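Local coordinates for protein cellulase IBT99 (Metagenomes, PDB 6WBT) that probably hydrolyses the alpha-glycosidic bond of 6-phosphorylated sugars, and holds NAD, manganese and glucose 6-phosphate together in one active site, at residues Q29-K34 / V328-I333; L38-I41 / R45-K48; N200-F205 / K383-Q388; D236-L239 / D243-H246. One frame throughout, in Å; residues are numbered along the deposited sequence.

Overall arrangement
The four contacts sample both parts of a family 4 glycosyl hydrolase, an NAD-binding Rossmann part and the C-terminal part completing the active site. Contacts 1 and 2 share strand 33-39, with centres about 23 Å apart; contact 1 uses the loop leading into that strand and contact 2 its end, where it meets NAD. Contact 1 also reaches helix 321-334 and encloses contacts 2 and 4 in the loop it closes. Contact 3 lies about 36 Å from contact 2 between centres. Contact 4 is nested within contact 3, about 24 Å away between centres, and both touch glucose 6-phosphate. Contacts 2 to 4 reach ligands from distant points; contact 1 joins parts of the fold without touching one.

Contact 1: residues Q29-K34 / V328-I333; sequences QKINIK and VVESLI
Apolar contact is carried by I31, whose side chain reaches helix 328-333 at two places. Its CD1 methyl rests on the aliphatic stem of E330, 3.7 Å from CB, and the two side chains run roughly perpendicular. One helical turn on, I31 CG1 meets the CD1 methyl of I333 at 3.6 Å, again with the chains crossing near a right angle. I31 holds CG1 on the side of its backbone N (chi1 -70°), which places this ethyl arm toward the helix.

The charged neighbours meet differently. E330 stretches out fully from the helix (chi1 179°), and K30 bends across its carboxylate, with K30 CD 3.2 Å from E330 OE2. The ammonium does not close onto the acid: K30 NZ stays 4.6 Å from E330 OE2 and makes a weak hydrogen bond to H334 ND1 and a long, weak ion pair with E336. Cutting E330 back to an alanine would probably strip the K30 methylenes of their partner, leave I31 CD1 only the CB to rest on, and take away a negative charge near the lysine.

The contact joins the loop leading into strand 33-39 to helix 321-334, which packs against strands 81-84 and 143-146 of the large sheet. Because E336 OE2 lies near E330 OE2, the K30 charge probably moderates a small cluster of acids, while the adhesion itself is mostly aliphatic.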
# COMPACT_ATOMS: atom_id res chain seq x y z
N GLN A 29 22.60 29.52 28.91
CA GLN A 29 22.11 30.68 28.18
C GLN A 29 20.96 30.32 27.25
O GLN A 29 20.06 31.14 27.04
CB GLN A 29 23.24 31.33 27.38
CG GLN A 29 24.20 32.16 28.21
CD GLN A 29 25.02 33.12 27.36
OE1 GLN A 29 25.88 33.83 27.87
NE2 GLN A 29 24.75 33.13 26.06
N LYS A 30 20.96 29.11 26.70
CA LYS A 30 19.92 28.70 25.76
C LYS A 30 18.71 28.09 26.46
O LYS A 30 17.59 28.19 25.94
CB LYS A 30 20.48 27.70 24.75
CG LYS A 30 21.70 28.21 23.99
CD LYS A 30 21.41 28.39 22.51
CE LYS A 30 20.40 29.50 22.26
NZ LYS A 30 20.06 29.64 20.82
N ILE A 31 18.91 27.47 27.62
CA ILE A 31 17.83 26.84 28.37
C ILE A 31 17.67 27.62 29.67
O ILE A 31 18.55 27.56 30.55
CB ILE A 31 18.09 25.35 28.64
CG1 ILE A 31 17.98 24.54 27.35
CG2 ILE A 31 17.11 24.81 29.67
CD1 ILE A 31 19.23 24.53 26.49
N ASN A 32 16.56 28.34 29.80
CA ASN A 32 16.29 29.14 31.00
C ASN A 32 15.66 28.23 32.04
O ASN A 32 14.48 27.89 31.97
CB ASN A 32 15.38 30.31 30.66
CG ASN A 32 15.37 31.37 31.74
OD1 ASN A 32 14.40 31.52 32.47
ND2 ASN A 32 16.47 32.11 31.84
N ILE A 33 16.46 27.83 33.03
CA ILE A 33 16.04 26.83 34.01
C ILE A 33 15.44 27.55 35.22
O ILE A 33 16.15 28.18 36.00
CB ILE A 33 17.22 25.94 34.43
CG1 ILE A 33 17.81 25.24 33.21
CG2 ILE A 33 16.76 24.92 35.47
CD1 ILE A 33 19.04 24.41 33.52
N LYS A 34 14.12 27.45 35.37
CA LYS A 34 13.47 27.94 36.58
C LYS A 34 13.81 27.06 37.77
O LYS A 34 14.31 27.54 38.80
CB LYS A 34 11.96 28.01 36.38
CG LYS A 34 11.16 28.08 37.67
CD LYS A 34 9.73 27.61 37.45
CE LYS A 34 8.99 27.43 38.76
NZ LYS A 34 7.67 26.76 38.55
N VAL A 328 18.30 17.99 21.95
CA VAL A 328 16.93 17.77 21.52
C VAL A 328 15.98 18.72 22.25
O VAL A 328 15.15 19.40 21.63
CB VAL A 328 16.53 16.30 21.74
CG1 VAL A 328 15.04 16.12 21.57
CG2 VAL A 328 17.29 15.40 20.76
N VAL A 329 16.08 18.78 23.58
CA VAL A 329 15.25 19.71 24.36
C VAL A 329 15.50 21.14 23.91
O VAL A 329 14.56 21.93 23.74
CB VAL A 329 15.53 19.55 25.86
CG1 VAL A 329 14.64 20.50 26.66
CG2 VAL A 329 15.35 18.11 26.31
N GLU A 330 16.77 21.50 23.72
CA GLU A 330 17.10 22.85 23.28
C GLU A 330 16.47 23.16 21.93
O GLU A 330 15.99 24.27 21.69
CB GLU A 330 18.62 23.01 23.22
CG GLU A 330 19.09 24.37 22.76
CD GLU A 330 20.60 24.45 22.64
OE1 GLU A 330 21.30 23.70 23.35
OE2 GLU A 330 21.09 25.26 21.82
N SER A 331 16.46 22.17 21.02
CA SER A 331 15.82 22.37 19.73
C SER A 331 14.30 22.42 19.85
O SER A 331 13.64 23.01 18.98
CB SER A 331 16.23 21.26 18.76
OG SER A 331 15.73 21.51 17.46
N LEU A 332 13.73 21.83 20.90
CA LEU A 332 12.30 21.95 21.15
C LEU A 332 11.93 23.32 21.70
O LEU A 332 10.81 23.79 21.48
CB LEU A 332 11.84 20.86 22.12
CG LEU A 332 11.84 19.41 21.64
CD1 LEU A 332 11.77 18.45 22.82
CD2 LEU A 332 10.68 19.16 20.70
N ILE A 333 12.85 23.96 22.42
CA ILE A 333 12.56 25.25 23.03
C ILE A 333 12.63 26.37 22.00
O ILE A 333 11.72 27.19 21.88
CB ILE A 333 13.52 25.51 24.21
CG1 ILE A 333 13.41 24.40 25.24
CG2 ILE A 333 13.23 26.86 24.85
CD1 ILE A 333 14.60 24.30 26.16

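Contact 2: residues L38-I41 / R45-K48; sequences LYDI and RQNK. With NAD (nicotinamide-adenine-dinucleotide), chain G.
D40 and Q46 meet through their stems, D40 CB lying 3.9 Å from Q46 CB, while the end of the glutamine chain comes up against the backbone of L38 to D40. Q46 CD sits 3.4 Å from L38 O, and L38 CB lies against the same end of the Q46 side chain. With the stem of D40 lying on Q46 in this way, its carboxylate reaches the adenosine ribose of NAD. The ribose hydroxyl O2B donates to D40 OD1 at 2.7 Å, and O3B lies beside OD2, though the modelled length of that second bond is doubtful. I41 spreads over a face of the adenine, its CD1 3.6 Å from N7A and its CG2 3.7 Å from N1A. The Y39 ring approaches the same base obliquely, CE2 lying 4.0 Å from C2A.

This is the Rossmann arrangement, in which an acidic residue just past the second strand of the beta-alpha-beta unit takes the two ribose hydroxyls; such a carboxylate is usually associated with preference for NAD over NADP. Helix 43-60, the helix of that unit, supplies R45. With CG anti to the backbone N (chi1 179°) and the chain extended from there to NE, R45 carries NH2 at its guanidinium edge to the phosphate oxygen O2A for a weak hydrogen bond with a bent angle of 121°.

A second shell sets both groups. The G13 amide donates to D40 OD2 and the D42 amide to OD1, while G13 O receives R45 NE and E295 forms a salt bridge with R45 NH2. F76 meets the Y39 ring edge-to-face.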
# COMPACT_ATOMS: atom_id res chain seq x y z
N LEU A 38 14.28 16.36 40.48
CA LEU A 38 14.69 14.96 40.41
C LEU A 38 13.56 14.12 41.00
O LEU A 38 13.30 14.18 42.20
CB LEU A 38 16.00 14.74 41.18
CG LEU A 38 17.23 15.50 40.68
CD1 LEU A 38 18.44 15.14 41.53
CD2 LEU A 38 17.50 15.21 39.21
N TYR A 39 12.90 13.34 40.15
CA TYR A 39 11.81 12.48 40.56
C TYR A 39 12.21 11.02 40.42
O TYR A 39 12.89 10.64 39.46
CB TYR A 39 10.55 12.75 39.73
CG TYR A 39 9.48 11.68 39.88
CD1 TYR A 39 8.69 11.63 41.02
CD2 TYR A 39 9.28 10.73 38.89
CE1 TYR A 39 7.71 10.66 41.17
CE2 TYR A 39 8.31 9.76 39.03
CZ TYR A 39 7.53 9.72 40.17
OH TYR A 39 6.57 8.75 40.30
N ASP A 40 11.79 10.21 41.38
CA ASP A 40 12.11 8.79 41.38
C ASP A 40 11.15 8.08 42.33
O ASP A 40 10.53 8.71 43.19
CB ASP A 40 13.56 8.54 41.79
CG ASP A 40 14.08 7.21 41.29
OD1 ASP A 40 13.39 6.18 41.47
OD2 ASP A 40 15.19 7.20 40.71
N ILE A 41 11.03 6.77 42.15
CA ILE A 41 10.22 5.95 43.05
C ILE A 41 11.04 5.38 44.20
O ILE A 41 10.46 4.94 45.20
CB ILE A 41 9.53 4.80 42.29
CG1 ILE A 41 10.56 3.84 41.72
CG2 ILE A 41 8.64 5.35 41.19
CD1 ILE A 41 9.96 2.61 41.09
N ARG A 45 17.78 5.75 47.11
CA ARG A 45 18.72 5.75 46.00
C ARG A 45 18.83 7.13 45.36
O ARG A 45 19.92 7.56 44.97
CB ARG A 45 18.32 4.71 44.95
CG ARG A 45 19.24 4.65 43.74
CD ARG A 45 18.72 3.70 42.68
NE ARG A 45 19.59 3.66 41.51
CZ ARG A 45 20.56 2.78 41.33
NH1 ARG A 45 20.80 1.86 42.24
NH2 ARG A 45 21.30 2.83 40.23
N GLN A 46 17.70 7.84 45.25
CA GLN A 46 17.72 9.17 44.64
C GLN A 46 18.42 10.18 45.54
O GLN A 46 19.10 11.09 45.04
CB GLN A 46 16.30 9.62 44.32
CG GLN A 46 16.21 11.05 43.82
CD GLN A 46 14.83 11.40 43.30
OE1 GLN A 46 14.64 11.59 42.11
NE2 GLN A 46 13.86 11.47 44.21
N ASN A 47 18.26 10.05 46.86
CA ASN A 47 18.89 11.00 47.77
C ASN A 47 20.41 10.91 47.72
O ASN A 47 21.10 11.92 47.93
CB ASN A 47 18.39 10.79 49.19
CG ASN A 47 16.94 11.19 49.37
OD1 ASN A 47 16.15 10.48 50.00
ND2 ASN A 47 16.57 12.33 48.80
N LYS A 48 20.96 9.72 47.45
CA LYS A 48 22.40 9.59 47.32
C LYS A 48 22.90 10.22 46.03
O LYS A 48 23.94 10.89 46.02
CB LYS A 48 22.80 8.12 47.40
CG LYS A 48 22.39 7.42 48.68
CD LYS A 48 22.70 5.94 48.63
CE LYS A 48 22.19 5.22 49.87
NZ LYS A 48 22.40 3.75 49.78
PA NAD G . 19.80 2.77 37.17
O1A NAD G . 19.21 1.44 37.52
O2A NAD G . 21.15 3.09 37.70
O5B NAD G . 18.76 3.92 37.59
C5B NAD G . 17.40 3.88 37.08
C4B NAD G . 16.51 4.71 37.98
O4B NAD G . 15.14 4.62 37.52
C3B NAD G . 16.47 4.29 39.46
O3B NAD G . 16.66 5.43 40.29
C2B NAD G . 15.06 3.73 39.63
O2B NAD G . 14.57 3.77 40.95
C1B NAD G . 14.30 4.63 38.66
N9A NAD G . 12.98 4.14 38.29
C8A NAD G . 12.61 2.83 38.10
N7A NAD G . 11.35 2.69 37.78
C5A NAD G . 10.85 3.98 37.77
C6A NAD G . 9.56 4.49 37.50
N6A NAD G . 8.52 3.73 37.19
N1A NAD G . 9.40 5.83 37.57
C2A NAD G . 10.46 6.59 37.89
N3A NAD G . 11.71 6.22 38.16
C4A NAD G . 11.84 4.89 38.08
O3 NAD G . 19.83 2.92 35.57
PN NAD G . 20.94 3.47 34.56
O1N NAD G . 21.38 4.82 35.01
O2N NAD G . 21.98 2.41 34.36
O5D NAD G . 20.06 3.61 33.22
C5D NAD G . 18.85 4.39 33.29
C4D NAD G . 18.05 4.18 32.03
O4D NAD G . 18.73 4.82 30.93
C3D NAD G . 17.87 2.72 31.59
O3D NAD G . 16.52 2.50 31.21
C2D NAD G . 18.81 2.65 30.39
O2D NAD G . 18.56 1.58 29.50
C1D NAD G . 18.56 4.02 29.77
N1N NAD G . 19.60 4.40 28.77
C2N NAD G . 19.29 4.38 27.44
C3N NAD G . 20.25 4.70 26.49
C7N NAD G . 19.84 4.72 25.04
O7N NAD G . 20.63 4.36 24.18
N7N NAD G . 18.62 5.17 24.75
C4N NAD G . 21.54 5.01 26.91
C5N NAD G . 21.83 5.05 28.26
C6N NAD G . 20.84 4.75 29.17

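Contact 3: residues N200-F205 / K383-Q388; sequences NHYGWF and KGLIEQ. With MN (manganese (II) ion), chain E; G6P (6-O-phosphono-alpha-D-glucopyranose), chain F.
Y202 reaches helix 383-388 and gives its hydroxyl to the backbone: OH donates to L385 O at 3.0 Å. The helix is met by the ring's edge, with CE2 4.0 Å from I386 CA and the L385 and I386 peptide lying close to the ring plane. Y202 swings its ring away from its own N (chi1 -150°), which carries it across the space between strand 202-205 and the helix. Their axes run nearly antiparallel, at 154°, and come within 9.8 Å.

That buried edge is the close part of the contact. The side chain of I386 flanks it more distantly, with CG1 4.3 Å from Y202 CD2. At W204 the approach is looser still, since the indole edge merely brushes L385, CZ2 lying 4.4 Å from CD1. The far side of the helix belongs to a different boundary: K383 NZ bridges E387 OE2 at 3.1 Å, and E387 packs on E387 of the second subunit. W267 meets the rings of both Y202 and W204.

One residue before Y202 the chain enters the manganese and sugar site. H201 NE2 binds manganese at 2.1 Å, beside the sugar hydroxyl O2 and C171, and N200 OD1 rests over the face of the imidazole.

The hydroxyl stands 51° out of the L385 carbonyl plane, above it. Although the approach is off that plane, the buried phenol has a main-chain oxygen as its partner, which links the start of the strand, next to the metal ligand, to a helix that also borders the subunit interface.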
# COMPACT_ATOMS: atom_id res chain seq x y z
N ASN A 200 15.20 0.68 16.58
CA ASN A 200 16.14 1.00 17.65
C ASN A 200 17.05 -0.19 17.92
O ASN A 200 16.57 -1.31 18.13
CB ASN A 200 15.39 1.40 18.92
CG ASN A 200 16.32 1.73 20.07
OD1 ASN A 200 16.33 1.06 21.10
ND2 ASN A 200 17.12 2.77 19.90
N HIS A 201 18.36 0.06 17.89
CA HIS A 201 19.37 -0.99 17.98
C HIS A 201 19.19 -2.04 16.89
O HIS A 201 19.41 -3.24 17.11
CB HIS A 201 19.37 -1.64 19.37
CG HIS A 201 19.62 -0.68 20.49
ND1 HIS A 201 19.32 -0.98 21.81
CD2 HIS A 201 20.13 0.57 20.50
CE1 HIS A 201 19.64 0.05 22.57
NE2 HIS A 201 20.13 1.00 21.80
N TYR A 202 18.78 -1.59 15.70
CA TYR A 202 18.41 -2.48 14.62
C TYR A 202 18.41 -1.73 13.29
O TYR A 202 17.52 -1.92 12.46
CB TYR A 202 17.03 -3.09 14.88
CG TYR A 202 16.81 -4.47 14.30
CD1 TYR A 202 17.36 -5.59 14.92
CD2 TYR A 202 16.05 -4.66 13.16
CE1 TYR A 202 17.16 -6.85 14.40
CE2 TYR A 202 15.84 -5.92 12.64
CZ TYR A 202 16.40 -7.01 13.26
OH TYR A 202 16.20 -8.27 12.74
N GLY A 203 19.42 -0.87 13.09
CA GLY A 203 19.44 0.00 11.93
C GLY A 203 20.70 -0.09 11.10
O GLY A 203 21.55 -0.95 11.32
N TRP A 204 20.81 0.81 10.11
CA TRP A 204 21.94 0.82 9.19
C TRP A 204 22.25 2.25 8.79
O TRP A 204 21.35 3.09 8.66
CB TRP A 204 21.65 -0.02 7.94
CG TRP A 204 21.24 -1.43 8.23
CD1 TRP A 204 19.99 -1.87 8.53
CD2 TRP A 204 22.09 -2.59 8.23
NE1 TRP A 204 20.00 -3.23 8.73
CE2 TRP A 204 21.27 -3.69 8.55
CE3 TRP A 204 23.45 -2.80 7.99
CZ2 TRP A 204 21.78 -4.99 8.64
CZ3 TRP A 204 23.95 -4.09 8.08
CH2 TRP A 204 23.11 -5.17 8.40
N PHE A 205 23.54 2.53 8.59
CA PHE A 205 24.01 3.83 8.13
C PHE A 205 24.23 3.75 6.62
O PHE A 205 25.22 3.16 6.16
CB PHE A 205 25.30 4.23 8.85
CG PHE A 205 25.12 4.47 10.32
CD1 PHE A 205 24.96 5.75 10.82
CD2 PHE A 205 25.14 3.41 11.22
CE1 PHE A 205 24.80 5.98 12.17
CE2 PHE A 205 24.98 3.63 12.57
CZ PHE A 205 24.81 4.91 13.05
N LYS A 383 14.37 -5.20 4.60
CA LYS A 383 12.94 -5.25 4.88
C LYS A 383 12.59 -6.50 5.68
O LYS A 383 11.89 -6.42 6.70
CB LYS A 383 12.14 -5.21 3.58
CG LYS A 383 10.66 -5.54 3.74
CD LYS A 383 9.97 -5.66 2.39
CE LYS A 383 8.54 -6.15 2.54
NZ LYS A 383 7.70 -5.22 3.34
N GLY A 384 13.08 -7.66 5.24
CA GLY A 384 12.75 -8.90 5.91
C GLY A 384 13.26 -8.97 7.34
O GLY A 384 12.62 -9.57 8.20
N LEU A 385 14.42 -8.35 7.60
CA LEU A 385 14.94 -8.32 8.97
C LEU A 385 14.09 -7.42 9.86
O LEU A 385 13.81 -7.77 11.01
CB LEU A 385 16.39 -7.84 8.96
CG LEU A 385 17.44 -8.85 8.47
CD1 LEU A 385 18.80 -8.19 8.35
CD2 LEU A 385 17.50 -10.04 9.41
N ILE A 386 13.66 -6.26 9.34
CA ILE A 386 12.83 -5.36 10.13
C ILE A 386 11.42 -5.92 10.28
O ILE A 386 10.79 -5.75 11.33
CB ILE A 386 12.83 -3.96 9.50
CG1 ILE A 386 14.24 -3.37 9.52
CG2 ILE A 386 11.87 -3.03 10.24
CD1 ILE A 386 14.35 -2.02 8.84
N GLU A 387 10.91 -6.61 9.26
CA GLU A 387 9.57 -7.18 9.35
C GLU A 387 9.49 -8.23 10.45
O GLU A 387 8.46 -8.34 11.13
CB GLU A 387 9.17 -7.80 8.01
CG GLU A 387 8.79 -6.79 6.93
CD GLU A 387 7.44 -6.15 7.15
OE1 GLU A 387 6.74 -6.54 8.11
OE2 GLU A 387 7.06 -5.26 6.36
N GLN A 388 10.56 -9.00 10.65
CA GLN A 388 10.56 -10.01 11.70
C GLN A 388 10.56 -9.37 13.08
O GLN A 388 9.78 -9.75 13.96
CB GLN A 388 11.75 -10.95 11.54
CG GLN A 388 11.84 -12.02 12.60
CD GLN A 388 13.02 -12.96 12.39
OE1 GLN A 388 13.79 -12.79 11.45
NE2 GLN A 388 13.15 -13.95 13.27
MN MN E . 19.79 2.78 22.89
C1 G6P F . 24.43 2.72 24.54
C2 G6P F . 23.12 2.02 24.21
C3 G6P F . 22.33 1.71 25.47
C4 G6P F . 23.20 0.98 26.48
C5 G6P F . 24.47 1.80 26.73
C6 G6P F . 25.38 1.17 27.77
O1 G6P F . 24.16 4.01 25.09
O2 G6P F . 22.34 2.86 23.35
O3 G6P F . 21.20 0.90 25.14
O4 G6P F . 22.49 0.82 27.71
O5 G6P F . 25.17 1.95 25.49
O6 G6P F . 24.76 0.03 28.37
P G6P F . 25.38 -0.60 29.71
O1P G6P F . 25.27 -2.09 29.51
O2P G6P F . 24.52 -0.04 30.82
O3P G6P F . 26.80 -0.09 29.72

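Contact 4: residues D236-L239 / D243-H246; sequences DALL and DWVH. With G6P (6-O-phosphono-alpha-D-glucopyranose), chain F.
L238 and W244 pack side chain on side chain, and the indole can be followed outward from the helix that carries it. At its root, W244 CB sits 3.7 Å from L238 O. Next, CG comes within 4.2 Å of L238 CG. The five-membered ring then receives the leucine methyl CD1 over one face, 4.0 Å from the ring centroid and 24° off the normal; this CH-pi contact is displaced toward the rim. Because W244 turns CG to the side of its backbone N (chi1 -85°), the six-membered ring continues beyond L238 to the sugar. There CZ2 lies 3.2 Å from O5 of glucose 6-phosphate and CH2 3.4 Å from the same oxygen, so the pyranose meets the ring at its edge.

Beside this, L239 CD1 touches V245 CG2 at 3.8 Å, joining the preceding loop to helix 242-249. F248 meets the indole from the same helix, and M173 and R286 also pack on it.

A glycine at W244 would probably open a gap between L238 and the sugar and leave the sugar O5 without the indole rim beside it.

The loop thus holds the indole by van der Waals and CH-pi contact, and the ring in turn bounds the sugar by shape; polar recognition of the ligand falls to residues such as D172, E110, R286 and R294.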
# COMPACT_ATOMS: atom_id res chain seq x y z
N ASP A 236 39.69 7.74 24.50
CA ASP A 236 38.49 8.22 25.17
C ASP A 236 38.12 7.28 26.32
O ASP A 236 38.77 6.26 26.58
CB ASP A 236 37.34 8.36 24.18
CG ASP A 236 37.28 9.75 23.56
OD1 ASP A 236 37.86 9.95 22.48
OD2 ASP A 236 36.66 10.64 24.18
N ALA A 237 37.04 7.63 27.02
CA ALA A 237 36.65 6.91 28.23
C ALA A 237 35.73 5.73 27.95
O ALA A 237 35.72 4.78 28.74
CB ALA A 237 35.96 7.87 29.21
N LEU A 238 34.96 5.76 26.86
CA LEU A 238 34.05 4.66 26.58
C LEU A 238 34.81 3.39 26.20
O LEU A 238 34.43 2.29 26.61
CB LEU A 238 33.07 5.04 25.47
CG LEU A 238 32.00 4.00 25.17
CD1 LEU A 238 30.82 4.14 26.13
CD2 LEU A 238 31.54 4.08 23.72
N LEU A 239 35.88 3.53 25.43
CA LEU A 239 36.66 2.38 24.98
C LEU A 239 37.57 1.82 26.07
O LEU A 239 38.35 0.90 25.78
CB LEU A 239 37.50 2.76 23.75
CG LEU A 239 36.83 2.62 22.38
CD1 LEU A 239 36.34 1.20 22.16
CD2 LEU A 239 35.69 3.62 22.20
N ASP A 243 34.48 -4.64 27.15
CA ASP A 243 33.29 -5.11 26.47
C ASP A 243 32.92 -4.20 25.30
O ASP A 243 32.44 -4.69 24.27
CB ASP A 243 32.12 -5.22 27.45
CG ASP A 243 31.08 -6.24 27.03
OD1 ASP A 243 30.78 -6.33 25.82
OD2 ASP A 243 30.57 -6.97 27.91
N TRP A 244 33.15 -2.90 25.44
CA TRP A 244 32.86 -1.98 24.34
C TRP A 244 33.87 -2.12 23.21
O TRP A 244 33.54 -1.87 22.05
CB TRP A 244 32.81 -0.54 24.83
CG TRP A 244 31.47 -0.13 25.38
CD1 TRP A 244 31.21 0.35 26.62
CD2 TRP A 244 30.21 -0.18 24.69
NE1 TRP A 244 29.86 0.61 26.75
CE2 TRP A 244 29.23 0.29 25.58
CE3 TRP A 244 29.82 -0.57 23.40
CZ2 TRP A 244 27.89 0.38 25.23
CZ3 TRP A 244 28.49 -0.48 23.06
CH2 TRP A 244 27.54 -0.01 23.97
N VAL A 245 35.11 -2.50 23.53
CA VAL A 245 36.11 -2.73 22.49
C VAL A 245 35.72 -3.95 21.66
O VAL A 245 35.75 -3.92 20.43
CB VAL A 245 37.51 -2.89 23.11
CG1 VAL A 245 38.55 -3.05 22.01
CG2 VAL A 245 37.83 -1.71 24.00
N HIS A 246 35.37 -5.05 22.33
CA HIS A 246 34.89 -6.23 21.63
C HIS A 246 33.60 -5.95 20.88
O HIS A 246 33.36 -6.53 19.81
CB HIS A 246 34.68 -7.38 22.63
CG HIS A 246 33.99 -8.57 22.04
ND1 HIS A 246 34.68 -9.62 21.46
CD2 HIS A 246 32.68 -8.89 21.96
CE1 HIS A 246 33.81 -10.53 21.04
NE2 HIS A 246 32.60 -10.11 21.33
C1 G6P F . 24.43 2.72 24.54
C2 G6P F . 23.12 2.02 24.21
C3 G6P F . 22.33 1.71 25.47
C4 G6P F . 23.20 0.98 26.48
C5 G6P F . 24.47 1.80 26.73
C6 G6P F . 25.38 1.17 27.77
O1 G6P F . 24.16 4.01 25.09
O2 G6P F . 22.34 2.86 23.35
O3 G6P F . 21.20 0.90 25.14
O4 G6P F . 22.49 0.82 27.71
O5 G6P F . 25.17 1.95 25.49
O6 G6P F . 24.76 0.03 28.37
P G6P F . 25.38 -0.60 29.71
O1P G6P F . 25.27 -2.09 29.51
O2P G6P F . 24.52 -0.04 30.82
O3P G6P F . 26.80 -0.09 29.72